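Local coordinates for protein probable tRNA pseudouridine synthase D (Methanosarcina mazei, PDB 1Z2Z) that probably converts uridine 13 of transfer RNAs to pseudouridine, as a member of the TruD family of pseudouridine synthases, at residues A[28-33]-A[56-61]; A[83-86]-A[92-95]. All coordinates share one frame; numbering follows the deposited sequence.

How the contacts relate
Following the chain from the N terminus, contact 1 comes first: it joins the turn 28-33, which leads into strand 33-39, to the end of strand 49-57 and the turn beyond it, 56-61, closing the excursion through those two strands. The chain then runs through helix 61-72 and strand 79-81 before contact 2 folds the loop 83-86 back on strand 90-98 over a much shorter span. The two are in series, neither nested nor crossed, with centres about 12 Å apart. They meet on one mixed sheet, where strands 49-57 and 90-98 are neighbours, and Lys56 NZ of contact 1 lies 3.3 Å from Asp86 O of contact 2, a weak, probable hydrogen bond.

Contact 1. Residues A[28-33]-A[56-61]; sequences QEIEDF and KRDWDT
Ile30 lies across one face of the Arg57 guanidinium, its CG1 3.1 Å above the plane and displaced toward the rim, so that NH1 and CZ are the atoms it overlaps. Its other branch, CG2, rests against the aliphatic part of the same arginine, 3.5 Å from Arg57 CG. Beyond CG1, Ile30 CD1 reaches Asp58, 3.7 Å from Asp58 CB and about as far from the carboxylate carbon. One isoleucine thus packs on both residues at the turn out of the strand, crossing each side chain at about a right angle.

Glu31 meets the same arginine at the guanidinium edge. Its chain bends at chi2 (68°), which brings the carboxylate round to Arg57 NE; Glu31 OE2 accepts the hydrogen bond from Arg57 NE at 2.9 Å, with an N-H...O angle of 153°. The bond is part of a salt bridge, met on the syn side of the carboxylate and close to the guanidinium plane, although the two planes are turned 34° apart. Glu31 OE1 stays 3.7 Å from Arg57 NH1, which makes the pairing one-pronged. Arg57 reaches this place because its chain runs extended from CG to NE, and the isoleucine over one face and the carboxylate at the edge probably limit rotation of its planar end. Asp112 offers NH2 a longer, weak ion pair.

The turn 28-33 precedes strand 33-39, while Arg57 closes strand 49-57; both strands pair with strand 90-98 in the mixed sheet. Arg88 also touches Ile30 and Lys87 touches Asp58, both from the loop before strand 90-98. The contact lies where strand 49-57 ends, shortly before helix 61-72, whose N-cap is Asp60.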
# COMPACT_ATOMS: atom_id res chain seq x y z
N GLN A 28 -3.99 8.17 -18.66
CA GLN A 28 -3.74 8.92 -19.88
C GLN A 28 -4.73 10.08 -19.91
O GLN A 28 -4.42 11.17 -20.39
CB GLN A 28 -3.92 8.05 -21.12
CG GLN A 28 -2.94 8.45 -22.23
CD GLN A 28 -3.38 8.00 -23.60
OE1 GLN A 28 -3.60 6.82 -23.84
NE2 GLN A 28 -3.50 8.96 -24.51
N GLU A 29 -5.92 9.83 -19.37
CA GLU A 29 -6.97 10.83 -19.30
C GLU A 29 -7.63 10.81 -17.93
O GLU A 29 -8.04 9.75 -17.47
CB GLU A 29 -7.99 10.58 -20.40
CG GLU A 29 -7.43 10.93 -21.74
CD GLU A 29 -6.96 12.36 -21.76
OE1 GLU A 29 -6.02 12.69 -22.54
OE2 GLU A 29 -7.54 13.15 -20.97
N ILE A 30 -7.72 11.97 -17.30
CA ILE A 30 -8.31 12.07 -15.98
C ILE A 30 -9.41 11.03 -15.80
O ILE A 30 -9.34 10.22 -14.88
CB ILE A 30 -8.86 13.49 -15.73
CG1 ILE A 30 -7.86 14.54 -16.24
CG2 ILE A 30 -9.10 13.71 -14.25
CD1 ILE A 30 -6.51 14.54 -15.54
N GLU A 31 -10.41 11.00 -16.67
CA GLU A 31 -11.47 10.01 -16.51
C GLU A 31 -11.02 8.54 -16.63
O GLU A 31 -11.83 7.63 -16.46
CB GLU A 31 -12.61 10.27 -17.50
CG GLU A 31 -13.48 11.50 -17.19
CD GLU A 31 -12.73 12.82 -17.38
OE1 GLU A 31 -11.72 12.84 -18.13
OE2 GLU A 31 -13.17 13.84 -16.79
N ASP A 32 -9.75 8.28 -16.91
CA ASP A 32 -9.29 6.90 -17.04
C ASP A 32 -9.05 6.22 -15.69
O ASP A 32 -8.62 5.06 -15.62
CB ASP A 32 -8.01 6.82 -17.87
CG ASP A 32 -8.28 6.83 -19.37
OD1 ASP A 32 -7.31 6.78 -20.15
OD2 ASP A 32 -9.47 6.89 -19.76
N PHE A 33 -9.32 6.96 -14.62
CA PHE A 33 -9.14 6.43 -13.28
C PHE A 33 -10.24 6.96 -12.38
O PHE A 33 -10.08 7.97 -11.72
CB PHE A 33 -7.78 6.85 -12.71
CG PHE A 33 -7.22 5.87 -11.72
CD1 PHE A 33 -6.32 4.89 -12.14
CD2 PHE A 33 -7.62 5.89 -10.40
CE1 PHE A 33 -5.84 3.94 -11.25
CE2 PHE A 33 -7.15 4.94 -9.50
CZ PHE A 33 -6.25 3.97 -9.93
N LYS A 56 -14.07 15.54 -7.35
CA LYS A 56 -12.99 16.36 -7.86
C LYS A 56 -12.32 15.76 -9.08
O LYS A 56 -12.25 14.54 -9.25
CB LYS A 56 -11.97 16.62 -6.74
CG LYS A 56 -11.20 15.41 -6.25
CD LYS A 56 -10.38 15.76 -5.02
CE LYS A 56 -9.09 14.97 -4.99
NZ LYS A 56 -9.34 13.56 -5.36
N ARG A 57 -11.82 16.63 -9.95
CA ARG A 57 -11.18 16.19 -11.16
C ARG A 57 -9.78 16.74 -11.22
O ARG A 57 -9.57 17.95 -11.28
CB ARG A 57 -11.99 16.67 -12.37
CG ARG A 57 -11.38 16.30 -13.69
CD ARG A 57 -12.28 16.67 -14.87
NE ARG A 57 -11.71 16.21 -16.15
CZ ARG A 57 -10.57 16.66 -16.68
NH1 ARG A 57 -10.14 16.17 -17.83
NH2 ARG A 57 -9.86 17.61 -16.06
N ASP A 58 -8.81 15.84 -11.17
CA ASP A 58 -7.41 16.24 -11.23
C ASP A 58 -7.03 17.27 -10.15
O ASP A 58 -6.24 18.19 -10.41
CB ASP A 58 -7.10 16.79 -12.61
CG ASP A 58 -5.64 16.97 -12.83
OD1 ASP A 58 -5.25 17.71 -13.77
OD2 ASP A 58 -4.86 16.37 -12.06
N TRP A 59 -7.58 17.10 -8.95
CA TRP A 59 -7.29 17.99 -7.83
C TRP A 59 -6.56 17.23 -6.72
O TRP A 59 -6.76 16.04 -6.53
CB TRP A 59 -8.57 18.54 -7.21
CG TRP A 59 -9.10 19.80 -7.79
CD1 TRP A 59 -9.92 19.92 -8.88
CD2 TRP A 59 -8.98 21.12 -7.23
NE1 TRP A 59 -10.34 21.22 -9.02
CE2 TRP A 59 -9.77 21.98 -8.03
CE3 TRP A 59 -8.29 21.65 -6.14
CZ2 TRP A 59 -9.90 23.34 -7.75
CZ3 TRP A 59 -8.40 23.00 -5.87
CH2 TRP A 59 -9.20 23.84 -6.68
N ASP A 60 -5.73 17.96 -5.99
CA ASP A 60 -4.98 17.43 -4.87
C ASP A 60 -5.75 17.82 -3.62
O ASP A 60 -5.97 19.01 -3.37
CB ASP A 60 -3.60 18.07 -4.81
CG ASP A 60 -2.81 17.61 -3.62
OD1 ASP A 60 -2.22 18.46 -2.93
OD2 ASP A 60 -2.76 16.38 -3.37
N THR A 61 -6.17 16.83 -2.84
CA THR A 61 -6.94 17.06 -1.62
C THR A 61 -6.39 18.15 -0.72
O THR A 61 -7.14 19.01 -0.24
CB THR A 61 -7.05 15.77 -0.80
OG1 THR A 61 -7.59 14.72 -1.62
CG2 THR A 61 -7.97 15.98 0.39

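Contact 2. Residues A[83-86]-A[92-95]; sequences GTKD and TQKI
The loop that carries Asp86, the predicted nucleophile of the pseudouridine synthase, lies between strands 79-81 and 90-98, and here it folds over the second of them. Lys85 and Gln93 point toward each other and cross obliquely, the aliphatic part of the lysine lying alongside the glutamine amide. Lys85 CE approaches Gln93 NE2 to 3.4 Å and Gln93 CB to 3.6 Å, while Lys85 CG sits 3.6 Å from Gln93 OE1, so both ends of the amide meet methylene groups. The lysine bends at chi2 (-64°) and then runs extended, which sends CE past the base of the glutamine.

Beyond CG the glutamine is extended as well, chi2 -170°, and Gln93 NE2 reaches the loop backbone to donate a hydrogen bond to Gly83 O at 2.9 Å. At an N-H...O angle of 126° this is a weak, strongly bent bond, yet it ties the loop two residues before Lys85 to the strand.

Lys85 NZ passes on to a salt bridge with Glu37 and a weak hydrogen bond to Asn133. With an alanine here, the Glu37 carboxylate would probably be left without the lysine ammonium as a partner, and the Gln93 amide, no longer hemmed in by the lysine methylenes, more able to turn.

Asp86 itself takes no part in the pairing; its OD1 forms a salt bridge with Arg27, and its side chain also packs against Phe33. Gln93 also touches Val81 and Glu37 from strands 79-81 and 33-39, which pair with its own. A loop carrying the catalytic aspartate beside a mixed sheet is typical of the pseudouridine synthase fold, consistent with the predicted role of Asp86, and contact 2 joins that loop to the sheet beside the probable active site.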
# COMPACT_ATOMS: atom_id res chain seq x y z
N GLY A 83 -10.61 9.37 3.60
CA GLY A 83 -9.43 8.82 2.96
C GLY A 83 -8.99 9.65 1.76
O GLY A 83 -9.82 10.07 0.97
N THR A 84 -7.69 9.89 1.61
CA THR A 84 -7.25 10.70 0.49
C THR A 84 -7.25 10.04 -0.90
O THR A 84 -6.46 9.14 -1.17
CB THR A 84 -5.87 11.28 0.77
OG1 THR A 84 -5.94 12.13 1.91
CG2 THR A 84 -5.39 12.09 -0.42
N LYS A 85 -8.11 10.52 -1.79
CA LYS A 85 -8.20 9.97 -3.14
C LYS A 85 -7.14 10.59 -4.04
O LYS A 85 -6.66 11.71 -3.81
CB LYS A 85 -9.59 10.21 -3.72
CG LYS A 85 -10.71 10.07 -2.72
CD LYS A 85 -10.84 8.67 -2.16
CE LYS A 85 -11.78 8.65 -0.95
NZ LYS A 85 -12.22 7.28 -0.53
N ASP A 86 -6.77 9.85 -5.09
CA ASP A 86 -5.76 10.26 -6.07
C ASP A 86 -6.11 11.58 -6.76
O ASP A 86 -7.25 11.82 -7.17
CB ASP A 86 -5.60 9.19 -7.16
CG ASP A 86 -4.85 7.95 -6.68
OD1 ASP A 86 -5.12 6.86 -7.24
OD2 ASP A 86 -4.00 8.07 -5.77
N THR A 92 -14.91 10.71 -6.21
CA THR A 92 -16.05 11.09 -5.40
C THR A 92 -15.83 10.56 -3.97
O THR A 92 -15.36 9.43 -3.79
CB THR A 92 -17.32 10.44 -5.97
OG1 THR A 92 -17.47 10.83 -7.34
CG2 THR A 92 -18.55 10.83 -5.20
N GLN A 93 -16.16 11.35 -2.94
CA GLN A 93 -15.98 10.91 -1.56
C GLN A 93 -16.79 11.76 -0.61
O GLN A 93 -17.28 12.83 -0.98
CB GLN A 93 -14.52 11.02 -1.13
CG GLN A 93 -14.08 12.44 -0.92
CD GLN A 93 -12.59 12.54 -0.75
OE1 GLN A 93 -11.90 13.26 -1.48
NE2 GLN A 93 -12.07 11.81 0.21
N LYS A 94 -16.94 11.30 0.64
CA LYS A 94 -17.69 12.05 1.62
C LYS A 94 -16.72 12.87 2.49
O LYS A 94 -15.63 12.42 2.80
CB LYS A 94 -18.52 11.09 2.48
CG LYS A 94 -19.11 11.71 3.74
CD LYS A 94 -20.02 10.73 4.48
CE LYS A 94 -21.24 10.38 3.65
NZ LYS A 94 -22.23 9.49 4.34
N ILE A 95 -17.11 14.10 2.83
CA ILE A 95 -16.27 14.94 3.66
C ILE A 95 -17.14 15.66 4.68
O ILE A 95 -18.37 15.62 4.61
CB ILE A 95 -15.49 16.00 2.84
CG1 ILE A 95 -16.46 16.99 2.19
CG2 ILE A 95 -14.61 15.33 1.81
CD1 ILE A 95 -15.77 18.29 1.70